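Aldose-aldose oxidoreductase (Caulobacter crescentus, PDB 5A04) probably oxidises one aldose while reducing another, using an NADP(H) cofactor that it keeps bound beside the sugar pocket. Local coordinates at residues V157-I165 with M184-N192; E200-T211 with E222-S233. All blocks are in the same frame, centred on the assembly; numbering follows the deposited sequence.

Contact 1: residues V157-I165 with M184-N192; sequences VVTDHGFTI and MDIGIYSLN. With BGC (beta-D-glucopyranose), chain H; NDP (NADPH dihydro-nicotinamide-adenine-dinucleotide phosphate), chain G.
Phe163, Asp185 and Tyr189 line part of the sugar pocket of the C-terminal alpha/beta domain, and behind it His161 and Ser190 join strand to helix. Strand 157-162 runs nearly antiparallel to helix 184-192, at 165° with the axes 6.6 Å apart. His161 lies against the helix. His161 ND1 is hydrogen-bonded to Ser190 OG at 2.9 Å, with the serine oxygen at the edge of the ring and in its plane. Tyr189 CB sits over one face of the His161 ring, 3.5 Å from the centroid, a CH-pi contact. The two aromatic planes are near parallel but slid so far that the rings barely overlap. NE2 of His161 is hydrogen-bonded to Thr265 OG1, which holds the imidazole from its other nitrogen and fixes its rotation. Ser190 OG also bonds to Val240 O.

The helix packs on one face of the mixed sheet of this oxidoreductase family, and its first turns carry the ligand groups. Asp185 has CG opposite the backbone N (chi1 -176°), which carries the carboxylate to the glucose. Asp185 OD1 accepts a bond from glucose O2 at 2.7 Å. Asp185 OD2 accepts one from glucose O3 at 2.8 Å. Arg172 forms a salt bridge to OD1. Phe163 CE1 is 3.2 Å from Asp185 OD2, which lies at the ring edge, with ring and carboxylate planes 64° apart. Tyr189 OH lies very close to glucose O1, closer than an ordinary hydrogen bond, so the exact length is doubtful. Tyr189 OH is also 3.1 Å from NDP O7N, the carboxamide oxygen of the NADPH.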
loop_
_atom_site.group_PDB
_atom_site.type_symbol
_atom_site.label_atom_id
_atom_site.label_comp_id
_atom_site.label_asym_id
_atom_site.label_seq_id
_atom_site.Cartn_x
_atom_site.Cartn_y
_atom_site.Cartn_z
ATOM N N VAL A 157 -4.456 -7.029 -1.198
ATOM C CA VAL A 157 -3.024 -7.268 -1.252
ATOM C C VAL A 157 -2.375 -5.906 -1.362
ATOM O O VAL A 157 -2.674 -5.153 -2.297
ATOM C CB VAL A 157 -2.593 -8.124 -2.450
ATOM C CG1 VAL A 157 -1.074 -8.278 -2.449
ATOM C CG2 VAL A 157 -3.257 -9.491 -2.398
ATOM N N VAL A 158 -1.514 -5.564 -0.412
ATOM C CA VAL A 158 -0.797 -4.299 -0.491
ATOM C C VAL A 158 0.685 -4.625 -0.577
ATOM O O VAL A 158 1.254 -5.194 0.362
ATOM C CB VAL A 158 -1.094 -3.381 0.726
ATOM C CG1 VAL A 158 -0.210 -2.136 0.707
ATOM C CG2 VAL A 158 -2.579 -2.976 0.745
ATOM N N THR A 159 1.302 -4.293 -1.706
ATOM C CA THR A 159 2.672 -4.729 -1.949
ATOM C C THR A 159 3.489 -3.626 -2.614
ATOM O O THR A 159 3.040 -2.968 -3.568
ATOM C CB THR A 159 2.700 -6.049 -2.792
ATOM O OG1 THR A 159 4.054 -6.426 -3.074
ATOM C CG2 THR A 159 1.928 -5.904 -4.130
ATOM N N ASP A 160 4.682 -3.405 -2.066
ATOM C CA ASP A 160 5.569 -2.329 -2.487
ATOM C C ASP A 160 6.926 -2.907 -2.860
ATOM O O ASP A 160 7.524 -3.626 -2.060
ATOM C CB ASP A 160 5.774 -1.304 -1.363
ATOM C CG ASP A 160 4.479 -0.764 -0.802
ATOM O OD1 ASP A 160 3.477 -0.688 -1.546
ATOM O OD2 ASP A 160 4.472 -0.402 0.400
ATOM N N HIS A 161 7.405 -2.598 -4.059
ATOM C CA HIS A 161 8.749 -2.991 -4.466
ATOM C C HIS A 161 9.461 -1.834 -5.139
ATOM O O HIS A 161 8.940 -1.222 -6.078
ATOM C CB HIS A 161 8.721 -4.203 -5.410
ATOM C CG HIS A 161 8.465 -5.505 -4.714
ATOM N ND1 HIS A 161 7.192 -5.956 -4.422
ATOM C CD2 HIS A 161 9.314 -6.444 -4.241
ATOM C CE1 HIS A 161 7.274 -7.118 -3.803
ATOM N NE2 HIS A 161 8.549 -7.440 -3.686
ATOM N N GLY A 162 10.674 -1.550 -4.680
ATOM C CA GLY A 162 11.449 -0.475 -5.256
ATOM C C GLY A 162 12.839 -0.454 -4.668
ATOM O O GLY A 162 13.082 -1.029 -3.596
ATOM N N PHE A 163 13.765 0.172 -5.373
ATOM C CA PHE A 163 15.065 0.471 -4.784
ATOM C C PHE A 163 15.566 1.775 -5.376
ATOM O O PHE A 163 15.091 2.222 -6.415
ATOM C CB PHE A 163 16.076 -0.669 -4.986
ATOM C CG PHE A 163 16.527 -0.869 -6.415
ATOM C CD1 PHE A 163 15.775 -1.628 -7.299
ATOM C CD2 PHE A 163 17.738 -0.338 -6.850
ATOM C CE1 PHE A 163 16.210 -1.829 -8.604
ATOM C CE2 PHE A 163 18.177 -0.529 -8.158
ATOM C CZ PHE A 163 17.411 -1.277 -9.028
ATOM N N THR A 164 16.501 2.407 -4.687
ATOM C CA THR A 164 17.035 3.672 -5.149
ATOM C C THR A 164 18.124 3.402 -6.160
ATOM O O THR A 164 19.268 3.152 -5.794
ATOM C CB THR A 164 17.585 4.497 -3.973
ATOM O OG1 THR A 164 18.402 3.651 -3.154
ATOM C CG2 THR A 164 16.445 5.009 -3.129
ATOM N N ILE A 165 17.767 3.430 -7.441
ATOM C CA ILE A 165 18.716 3.067 -8.482
ATOM C C ILE A 165 19.791 4.157 -8.618
ATOM O O ILE A 165 19.544 5.322 -8.317
ATOM C CB ILE A 165 17.980 2.816 -9.826
ATOM C CG1 ILE A 165 18.877 2.036 -10.799
ATOM C CG2 ILE A 165 17.429 4.116 -10.406
ATOM C CD1 ILE A 165 18.109 1.462 -11.994
ATOM N N MET A 184 9.316 -2.759 -15.061
ATOM C CA MET A 184 9.917 -3.893 -15.748
ATOM C C MET A 184 10.881 -4.620 -14.810
ATOM O O MET A 184 10.962 -5.849 -14.833
ATOM C CB MET A 184 10.625 -3.424 -17.028
ATOM C CG MET A 184 9.670 -3.023 -18.142
ATOM S SD MET A 184 8.665 -4.412 -18.697
ATOM C CE MET A 184 9.852 -5.315 -19.659
ATOM N N ASP A 185 11.539 -3.876 -13.927
ATOM C CA ASP A 185 12.629 -4.448 -13.142
ATOM C C ASP A 185 12.246 -4.949 -11.763
ATOM O O ASP A 185 12.668 -6.030 -11.345
ATOM C CB ASP A 185 13.743 -3.420 -12.973
ATOM C CG ASP A 185 14.945 -3.998 -12.259
ATOM O OD1 ASP A 185 15.633 -4.853 -12.865
ATOM O OD2 ASP A 185 15.180 -3.623 -11.090
ATOM N N ILE A 186 11.503 -4.131 -11.033
ATOM C CA ILE A 186 11.289 -4.398 -9.622
ATOM C C ILE A 186 9.791 -4.386 -9.305
ATOM O O ILE A 186 9.303 -5.180 -8.489
ATOM C CB ILE A 186 12.096 -3.371 -8.748
ATOM C CG1 ILE A 186 11.883 -3.641 -7.268
ATOM C CG2 ILE A 186 11.783 -1.924 -9.119
ATOM C CD1 ILE A 186 12.348 -5.024 -6.869
ATOM N N GLY A 187 9.045 -3.518 -9.977
ATOM C CA GLY A 187 7.602 -3.481 -9.793
ATOM C C GLY A 187 6.927 -4.777 -10.202
ATOM O O GLY A 187 5.873 -5.143 -9.673
ATOM N N ILE A 188 7.548 -5.491 -11.135
ATOM C CA ILE A 188 7.037 -6.790 -11.545
ATOM C C ILE A 188 6.907 -7.754 -10.347
ATOM O O ILE A 188 6.045 -8.640 -10.354
ATOM C CB ILE A 188 7.942 -7.397 -12.643
ATOM C CG1 ILE A 188 7.299 -8.646 -13.262
ATOM C CG2 ILE A 188 9.340 -7.667 -12.091
ATOM C CD1 ILE A 188 7.964 -9.073 -14.570
ATOM N N TYR A 189 7.723 -7.581 -9.302
ATOM C CA TYR A 189 7.538 -8.433 -8.115
ATOM C C TYR A 189 6.214 -8.155 -7.401
ATOM O O TYR A 189 5.599 -9.071 -6.842
ATOM C CB TYR A 189 8.691 -8.267 -7.115
ATOM C CG TYR A 189 9.992 -8.879 -7.583
ATOM C CD1 TYR A 189 10.898 -8.136 -8.332
ATOM C CD2 TYR A 189 10.321 -10.189 -7.259
ATOM C CE1 TYR A 189 12.098 -8.686 -8.759
ATOM C CE2 TYR A 189 11.521 -10.746 -7.675
ATOM C CZ TYR A 189 12.401 -9.993 -8.420
ATOM O OH TYR A 189 13.589 -10.547 -8.837
ATOM N N SER A 190 5.780 -6.899 -7.393
ATOM C CA SER A 190 4.485 -6.559 -6.794
ATOM C C SER A 190 3.348 -7.214 -7.575
ATOM O O SER A 190 2.409 -7.758 -7.000
ATOM C CB SER A 190 4.276 -5.038 -6.770
ATOM O OG SER A 190 5.235 -4.398 -5.948
ATOM N N LEU A 191 3.430 -7.115 -8.900
ATOM C CA LEU A 191 2.432 -7.711 -9.777
ATOM C C LEU A 191 2.403 -9.230 -9.652
ATOM O O LEU A 191 1.336 -9.836 -9.497
ATOM C CB LEU A 191 2.728 -7.300 -11.223
ATOM C CG LEU A 191 2.017 -8.082 -12.319
ATOM C CD1 LEU A 191 0.503 -7.910 -12.172
ATOM C CD2 LEU A 191 2.518 -7.579 -13.675
ATOM N N ASN A 192 3.580 -9.843 -9.714
ATOM C CA ASN A 192 3.678 -11.296 -9.691
ATOM C C ASN A 192 3.142 -11.811 -8.350
ATOM O O ASN A 192 2.407 -12.798 -8.310
ATOM C CB ASN A 192 5.133 -11.742 -9.944
ATOM C CG ASN A 192 5.247 -13.214 -10.323
ATOM O OD1 ASN A 192 5.632 -14.049 -9.504
ATOM N ND2 ASN A 192 4.938 -13.534 -11.570
HETATM C C2 BGC H . 16.041 -6.806 -9.988
HETATM C C3 BGC H . 17.193 -6.102 -9.258
HETATM C C4 BGC H . 16.870 -5.959 -7.800
HETATM C C5 BGC H . 16.457 -7.290 -7.193
HETATM C C6 BGC H . 15.918 -7.051 -5.758
HETATM C C1 BGC H . 15.840 -8.080 -9.299
HETATM O O1 BGC H . 14.877 -8.863 -10.002
HETATM O O2 BGC H . 16.405 -6.992 -11.350
HETATM O O3 BGC H . 17.359 -4.831 -9.868
HETATM O O4 BGC H . 18.001 -5.446 -7.113
HETATM O O5 BGC H . 15.422 -7.882 -7.945
HETATM O O6 BGC H . 15.703 -8.300 -5.088
HETATM P PA NDP G . 24.257 -6.863 -15.344
HETATM O O1A NDP G . 24.343 -5.594 -16.117
HETATM O O2A NDP G . 24.922 -6.940 -13.997
HETATM O O5B NDP G . 24.809 -8.123 -16.246
HETATM C C5B NDP G . 24.213 -8.074 -17.512
HETATM C C4B NDP G . 25.111 -8.940 -18.407
HETATM O O4B NDP G . 24.464 -9.230 -19.648
HETATM C C3B NDP G . 26.410 -8.172 -18.742
HETATM O O3B NDP G . 27.377 -8.355 -17.757
HETATM C C2B NDP G . 26.867 -8.924 -19.998
HETATM O O2B NDP G . 27.447 -10.060 -19.720
HETATM C C1B NDP G . 25.466 -9.307 -20.642
HETATM N N9A NDP G . 25.115 -8.442 -21.771
HETATM C C8A NDP G . 24.896 -8.835 -23.087
HETATM N N7A NDP G . 24.614 -7.801 -23.905
HETATM C C5A NDP G . 24.655 -6.679 -23.074
HETATM C C6A NDP G . 24.444 -5.310 -23.324
HETATM N N6A NDP G . 24.133 -4.877 -24.595
HETATM N N1A NDP G . 24.539 -4.377 -22.328
HETATM C C2A NDP G . 24.851 -4.889 -21.079
HETATM N N3A NDP G . 25.070 -6.151 -20.692
HETATM C C4A NDP G . 24.969 -7.052 -21.730
HETATM O O3 NDP G . 22.612 -7.024 -15.194
HETATM P PN NDP G . 22.083 -8.005 -14.007
HETATM O O1N NDP G . 22.761 -9.314 -13.982
HETATM O O2N NDP G . 21.637 -7.250 -12.775
HETATM O O5D NDP G . 20.496 -8.368 -14.673
HETATM C C5D NDP G . 20.549 -9.163 -15.826
HETATM C C4D NDP G . 19.165 -9.858 -15.961
HETATM O O4D NDP G . 18.885 -10.570 -14.717
HETATM C C3D NDP G . 18.000 -8.810 -16.121
HETATM O O3D NDP G . 16.971 -9.355 -16.967
HETATM C C2D NDP G . 17.456 -8.666 -14.707
HETATM O O2D NDP G . 16.070 -8.372 -14.691
HETATM C C1D NDP G . 17.662 -10.128 -14.174
HETATM N N1N NDP G . 17.840 -10.117 -12.720
HETATM C C2N NDP G . 17.058 -10.936 -11.921
HETATM C C3N NDP G . 17.255 -10.933 -10.569
HETATM C C7N NDP G . 16.428 -11.791 -9.721
HETATM O O7N NDP G . 16.448 -11.708 -8.479
HETATM N N7N NDP G . 15.601 -12.738 -10.320
HETATM C C4N NDP G . 18.282 -10.080 -9.911
HETATM C C5N NDP G . 19.029 -9.219 -10.840
HETATM C C6N NDP G . 18.811 -9.261 -12.153
HETATM P P2B NDP G . 28.828 -10.509 -20.649
HETATM O O1X NDP G . 28.269 -10.385 -22.048
HETATM O O2X NDP G . 29.775 -9.436 -20.207
HETATM O O3X NDP G . 29.106 -11.925 -20.151
#

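Contact 2: residues E200-T211 with E222-S233; sequences EEPVAVNAVEST and EDIINFQLLFPS
Glu200 grips Ser233 with both carboxylate oxygens. Ser233 N donates to Glu200 OE1 at 3.0 Å and Ser233 OG to Glu200 OE2 at 2.5 Å, and each oxygen uses its syn lone pair. The chain is extended beyond CG (chi2 -176°), and this carries the carboxylate out to the serine. With an alanine here the carboxylate is gone, and the Ser233 amide would probably lose its mate and the chain at Pro232 and Ser233 be less firmly held. Asn206 ND2 donates to Gln228 OE1 at 3.0 Å with a nearly straight N-H...O angle of 172°. The two amides are almost coplanar, 21° apart. Asn206 OD1 turns to Thr336 OG1, and Gln228 NE2 to Asn238 and to Asn226 O of the second subunit. At the far end Thr211 OG1 accepts from Asp223 N at 2.8 Å and donates to Glu209 OE2, which also has a salt bridge to Arg213.

Strands 204-210 and 224-230 are antiparallel neighbours in the mixed sheet of the C-terminal domain. Backbone bonds join the pairs Ala204-Leu230, Asn206-Gln228, Val208-Asn226 and Ser210-Ile224. Val203 and Ala204 both face Leu230, a classic beta bulge. Val203 N makes the stronger bond to Leu230 O, at 2.8 Å; that of Ala204 N is weak.

The face with Asn206, Val208, Asn226 and Gln228 meets the second subunit. On the other face Val205 CG2 touches Leu229 CD2 at 3.8 Å, and Ala207 CB lies against Phe227 CB. Helices 182-198 and 314-333 cover this face. Beyond the strands, Pro202 and Phe231 lie side by side, with Pro202 CB over the phenylalanine ring. Val203 CG1 meets Pro232 CG at 3.7 Å.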
loop_
_atom_site.group_PDB
_atom_site.type_symbol
_atom_site.label_atom_id
_atom_site.label_comp_id
_atom_site.label_asym_id
_atom_site.label_seq_id
_atom_site.Cartn_x
_atom_site.Cartn_y
_atom_site.Cartn_z
ATOM N N GLU A 200 -5.234 -15.512 -8.816
ATOM C CA GLU A 200 -6.139 -15.008 -9.849
ATOM C C GLU A 200 -5.440 -14.125 -10.869
ATOM O O GLU A 200 -4.295 -13.732 -10.673
ATOM C CB GLU A 200 -7.266 -14.215 -9.207
ATOM C CG GLU A 200 -8.138 -15.003 -8.239
ATOM C CD GLU A 200 -9.278 -14.148 -7.726
ATOM O OE1 GLU A 200 -10.240 -13.917 -8.495
ATOM O OE2 GLU A 200 -9.199 -13.693 -6.567
ATOM N N GLU A 201 -6.149 -13.799 -11.952
ATOM C CA GLU A 201 -5.662 -12.830 -12.933
ATOM C C GLU A 201 -6.553 -11.598 -12.915
ATOM O O GLU A 201 -7.773 -11.723 -12.837
ATOM C CB GLU A 201 -5.637 -13.447 -14.340
ATOM C CG GLU A 201 -4.867 -14.752 -14.410
ATOM C CD GLU A 201 -3.384 -14.565 -14.154
ATOM O OE1 GLU A 201 -2.870 -13.462 -14.447
ATOM O OE2 GLU A 201 -2.732 -15.521 -13.688
ATOM N N PRO A 202 -5.951 -10.402 -13.003
ATOM C CA PRO A 202 -6.751 -9.182 -12.822
ATOM C C PRO A 202 -7.705 -8.920 -13.981
ATOM O O PRO A 202 -7.434 -9.334 -15.113
ATOM C CB PRO A 202 -5.700 -8.072 -12.718
ATOM C CG PRO A 202 -4.465 -8.639 -13.338
ATOM C CD PRO A 202 -4.513 -10.125 -13.172
ATOM N N VAL A 203 -8.819 -8.261 -13.687
ATOM C CA VAL A 203 -9.769 -7.906 -14.742
ATOM C C VAL A 203 -9.846 -6.399 -14.938
ATOM O O VAL A 203 -10.491 -5.925 -15.874
ATOM C CB VAL A 203 -11.180 -8.449 -14.453
ATOM C CG1 VAL A 203 -11.196 -9.967 -14.617
ATOM C CG2 VAL A 203 -11.653 -8.026 -13.070
ATOM N N ALA A 204 -9.196 -5.638 -14.063
ATOM C CA ALA A 204 -9.182 -4.190 -14.226
ATOM C C ALA A 204 -7.942 -3.616 -13.575
ATOM O O ALA A 204 -7.467 -4.146 -12.565
ATOM C CB ALA A 204 -10.446 -3.559 -13.636
ATOM N N VAL A 205 -7.428 -2.542 -14.163
ATOM C CA VAL A 205 -6.156 -1.958 -13.767
ATOM C C VAL A 205 -6.236 -0.435 -13.767
ATOM O O VAL A 205 -6.691 0.155 -14.752
ATOM C CB VAL A 205 -5.033 -2.382 -14.742
ATOM C CG1 VAL A 205 -3.715 -1.719 -14.357
ATOM C CG2 VAL A 205 -4.905 -3.902 -14.788
ATOM N N ASN A 206 -5.806 0.187 -12.669
ATOM C CA ASN A 206 -5.527 1.632 -12.604
ATOM C C ASN A 206 -4.044 1.843 -12.413
ATOM O O ASN A 206 -3.374 0.983 -11.842
ATOM C CB ASN A 206 -6.231 2.320 -11.418
ATOM C CG ASN A 206 -7.673 2.656 -11.681
ATOM O OD1 ASN A 206 -8.097 2.819 -12.828
ATOM N ND2 ASN A 206 -8.442 2.794 -10.601
ATOM N N ALA A 207 -3.539 3.003 -12.811
ATOM C CA ALA A 207 -2.150 3.337 -12.515
ATOM C C ALA A 207 -1.910 4.838 -12.520
ATOM O O ALA A 207 -2.582 5.587 -13.228
ATOM C CB ALA A 207 -1.206 2.653 -13.514
ATOM N N VAL A 208 -0.933 5.253 -11.719
ATOM C CA VAL A 208 -0.437 6.624 -11.700
ATOM C C VAL A 208 1.083 6.581 -11.843
ATOM O O VAL A 208 1.750 5.805 -11.145
ATOM C CB VAL A 208 -0.836 7.366 -10.392
ATOM C CG1 VAL A 208 -2.339 7.564 -10.327
ATOM C CG2 VAL A 208 -0.384 6.608 -9.185
ATOM N N GLU A 209 1.631 7.386 -12.750
ATOM C CA GLU A 209 3.076 7.489 -12.905
ATOM C C GLU A 209 3.590 8.800 -12.338
ATOM O O GLU A 209 2.926 9.833 -12.431
ATOM C CB GLU A 209 3.483 7.365 -14.382
ATOM C CG GLU A 209 4.996 7.265 -14.567
ATOM C CD GLU A 209 5.495 7.877 -15.861
ATOM O OE1 GLU A 209 4.834 7.681 -16.920
ATOM O OE2 GLU A 209 6.561 8.544 -15.808
ATOM N N SER A 210 4.768 8.757 -11.726
ATOM C CA SER A 210 5.406 9.982 -11.267
ATOM C C SER A 210 6.902 9.896 -11.492
ATOM O O SER A 210 7.605 9.128 -10.828
ATOM C CB SER A 210 5.095 10.238 -9.796
ATOM O OG SER A 210 5.617 11.497 -9.387
ATOM N N THR A 211 7.385 10.692 -12.438
ATOM C CA THR A 211 8.794 10.674 -12.784
ATOM C C THR A 211 9.298 12.096 -12.972
ATOM O O THR A 211 8.714 12.872 -13.741
ATOM C CB THR A 211 9.045 9.861 -14.078
ATOM O OG1 THR A 211 8.547 8.527 -13.915
ATOM C CG2 THR A 211 10.537 9.796 -14.403
ATOM N N GLU A 222 10.503 5.162 -16.619
ATOM C CA GLU A 222 9.750 5.721 -15.496
ATOM C C GLU A 222 10.376 5.386 -14.149
ATOM O O GLU A 222 11.025 4.348 -13.977
ATOM C CB GLU A 222 8.282 5.252 -15.527
ATOM C CG GLU A 222 7.989 3.843 -14.996
ATOM C CD GLU A 222 8.400 2.712 -15.934
ATOM O OE1 GLU A 222 8.774 2.967 -17.107
ATOM O OE2 GLU A 222 8.336 1.537 -15.490
ATOM N N ASP A 223 10.153 6.286 -13.197
ATOM C CA ASP A 223 10.603 6.102 -11.824
ATOM C C ASP A 223 9.505 5.402 -11.033
ATOM O O ASP A 223 9.600 4.204 -10.776
ATOM C CB ASP A 223 10.967 7.457 -11.208
ATOM C CG ASP A 223 11.216 7.376 -9.708
ATOM O OD1 ASP A 223 11.387 6.261 -9.178
ATOM O OD2 ASP A 223 11.258 8.447 -9.075
ATOM N N ILE A 224 8.473 6.145 -10.646
ATOM C CA ILE A 224 7.349 5.558 -9.914
ATOM C C ILE A 224 6.183 5.251 -10.845
ATOM O O ILE A 224 5.773 6.097 -11.639
ATOM C CB ILE A 224 6.851 6.486 -8.779
ATOM C CG1 ILE A 224 7.915 6.601 -7.682
ATOM C CG2 ILE A 224 5.558 5.943 -8.176
ATOM C CD1 ILE A 224 7.573 7.645 -6.600
ATOM N N ILE A 225 5.662 4.036 -10.766
ATOM C CA ILE A 225 4.360 3.769 -11.375
ATOM C C ILE A 225 3.601 2.806 -10.461
ATOM O O ILE A 225 3.904 1.615 -10.353
ATOM C CB ILE A 225 4.478 3.250 -12.849
ATOM C CG1 ILE A 225 3.082 3.057 -13.456
ATOM C CG2 ILE A 225 5.343 1.969 -12.964
ATOM C CD1 ILE A 225 3.114 2.838 -14.981
ATOM N N ASN A 226 2.635 3.371 -9.744
ATOM C CA ASN A 226 1.848 2.614 -8.781
ATOM C C ASN A 226 0.577 2.167 -9.453
ATOM O O ASN A 226 0.042 2.883 -10.307
ATOM C CB ASN A 226 1.539 3.466 -7.547
ATOM C CG ASN A 226 2.800 3.945 -6.856
ATOM O OD1 ASN A 226 3.865 3.314 -6.967
ATOM N ND2 ASN A 226 2.693 5.060 -6.133
ATOM N N PHE A 227 0.085 0.993 -9.095
ATOM C CA PHE A 227 -1.078 0.478 -9.797
ATOM C C PHE A 227 -2.032 -0.250 -8.875
ATOM O O PHE A 227 -1.668 -0.695 -7.776
ATOM C CB PHE A 227 -0.657 -0.425 -10.977
ATOM C CG PHE A 227 0.344 -1.504 -10.626
ATOM C CD1 PHE A 227 1.709 -1.218 -10.545
ATOM C CD2 PHE A 227 -0.079 -2.816 -10.434
ATOM C CE1 PHE A 227 2.640 -2.240 -10.234
ATOM C CE2 PHE A 227 0.844 -3.831 -10.141
ATOM C CZ PHE A 227 2.197 -3.539 -10.038
ATOM N N GLN A 228 -3.288 -0.298 -9.311
ATOM C CA GLN A 228 -4.341 -1.001 -8.596
ATOM C C GLN A 228 -4.830 -2.129 -9.478
ATOM O O GLN A 228 -4.956 -1.940 -10.687
ATOM C CB GLN A 228 -5.516 -0.078 -8.285
ATOM C CG GLN A 228 -5.140 1.173 -7.527
ATOM C CD GLN A 228 -6.364 1.944 -7.111
ATOM O OE1 GLN A 228 -7.069 2.513 -7.956
ATOM N NE2 GLN A 228 -6.645 1.959 -5.799
ATOM N N LEU A 229 -5.114 -3.279 -8.873
ATOM C CA LEU A 229 -5.687 -4.415 -9.586
ATOM C C LEU A 229 -6.991 -4.841 -8.943
ATOM O O LEU A 229 -7.103 -4.882 -7.715
ATOM C CB LEU A 229 -4.716 -5.608 -9.590
ATOM C CG LEU A 229 -3.288 -5.356 -10.082
ATOM C CD1 LEU A 229 -2.414 -6.583 -9.842
ATOM C CD2 LEU A 229 -3.279 -4.982 -11.553
ATOM N N LEU A 230 -7.970 -5.181 -9.777
ATOM C CA LEU A 230 -9.188 -5.831 -9.297
ATOM C C LEU A 230 -9.251 -7.233 -9.887
ATOM O O LEU A 230 -8.928 -7.416 -11.062
ATOM C CB LEU A 230 -10.426 -5.023 -9.699
ATOM C CG LEU A 230 -11.796 -5.592 -9.325
ATOM C CD1 LEU A 230 -12.018 -5.609 -7.811
ATOM C CD2 LEU A 230 -12.891 -4.765 -10.019
ATOM N N PHE A 231 -9.650 -8.212 -9.076
ATOM C CA PHE A 231 -9.715 -9.609 -9.510
ATOM C C PHE A 231 -11.174 -10.103 -9.547
ATOM O O PHE A 231 -12.035 -9.514 -8.893
ATOM C CB PHE A 231 -8.881 -10.485 -8.568
ATOM C CG PHE A 231 -7.402 -10.165 -8.581
ATOM C CD1 PHE A 231 -6.876 -9.208 -7.733
ATOM C CD2 PHE A 231 -6.549 -10.830 -9.443
ATOM C CE1 PHE A 231 -5.504 -8.921 -7.746
ATOM C CE2 PHE A 231 -5.182 -10.554 -9.470
ATOM C CZ PHE A 231 -4.661 -9.595 -8.614
ATOM N N PRO A 232 -11.452 -11.193 -10.290
ATOM C CA PRO A 232 -12.849 -11.654 -10.416
ATOM C C PRO A 232 -13.542 -11.952 -9.089
ATOM O O PRO A 232 -14.745 -11.722 -8.964
ATOM C CB PRO A 232 -12.714 -12.935 -11.252
ATOM C CG PRO A 232 -11.509 -12.673 -12.101
ATOM C CD PRO A 232 -10.550 -11.959 -11.171
ATOM N N SER A 233 -12.796 -12.441 -8.103
ATOM C CA SER A 233 -13.375 -12.780 -6.810
ATOM C C SER A 233 -13.788 -11.550 -6.014
ATOM O O SER A 233 -14.478 -11.659 -4.992
ATOM C CB SER A 233 -12.376 -13.580 -5.977
ATOM O OG SER A 233 -11.327 -12.719 -5.565
#

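Contact 1 and contact 2 share the mixed sheet, and their centres are about 11 Å apart. Helix 182-198 is followed in the chain, after a short loop, by strand 204-210, and strand 236-242 lies between strands 156-162 and 224-230. The two contacts touch through this helix: Phe227 CZ is 4.0 Å from both Gly187 O and Leu191 N, and Leu191 CD1 is 4.0 Å from Leu229 CD1. One side of the helix therefore meets contact 2 while Asp185 and Tyr189 reach the ligands. Contact 2 lies further out: the side chain of Glu222 is about 12 Å from the glucose and about 13 Å from the NADPH. Both contacts also meet the second subunit.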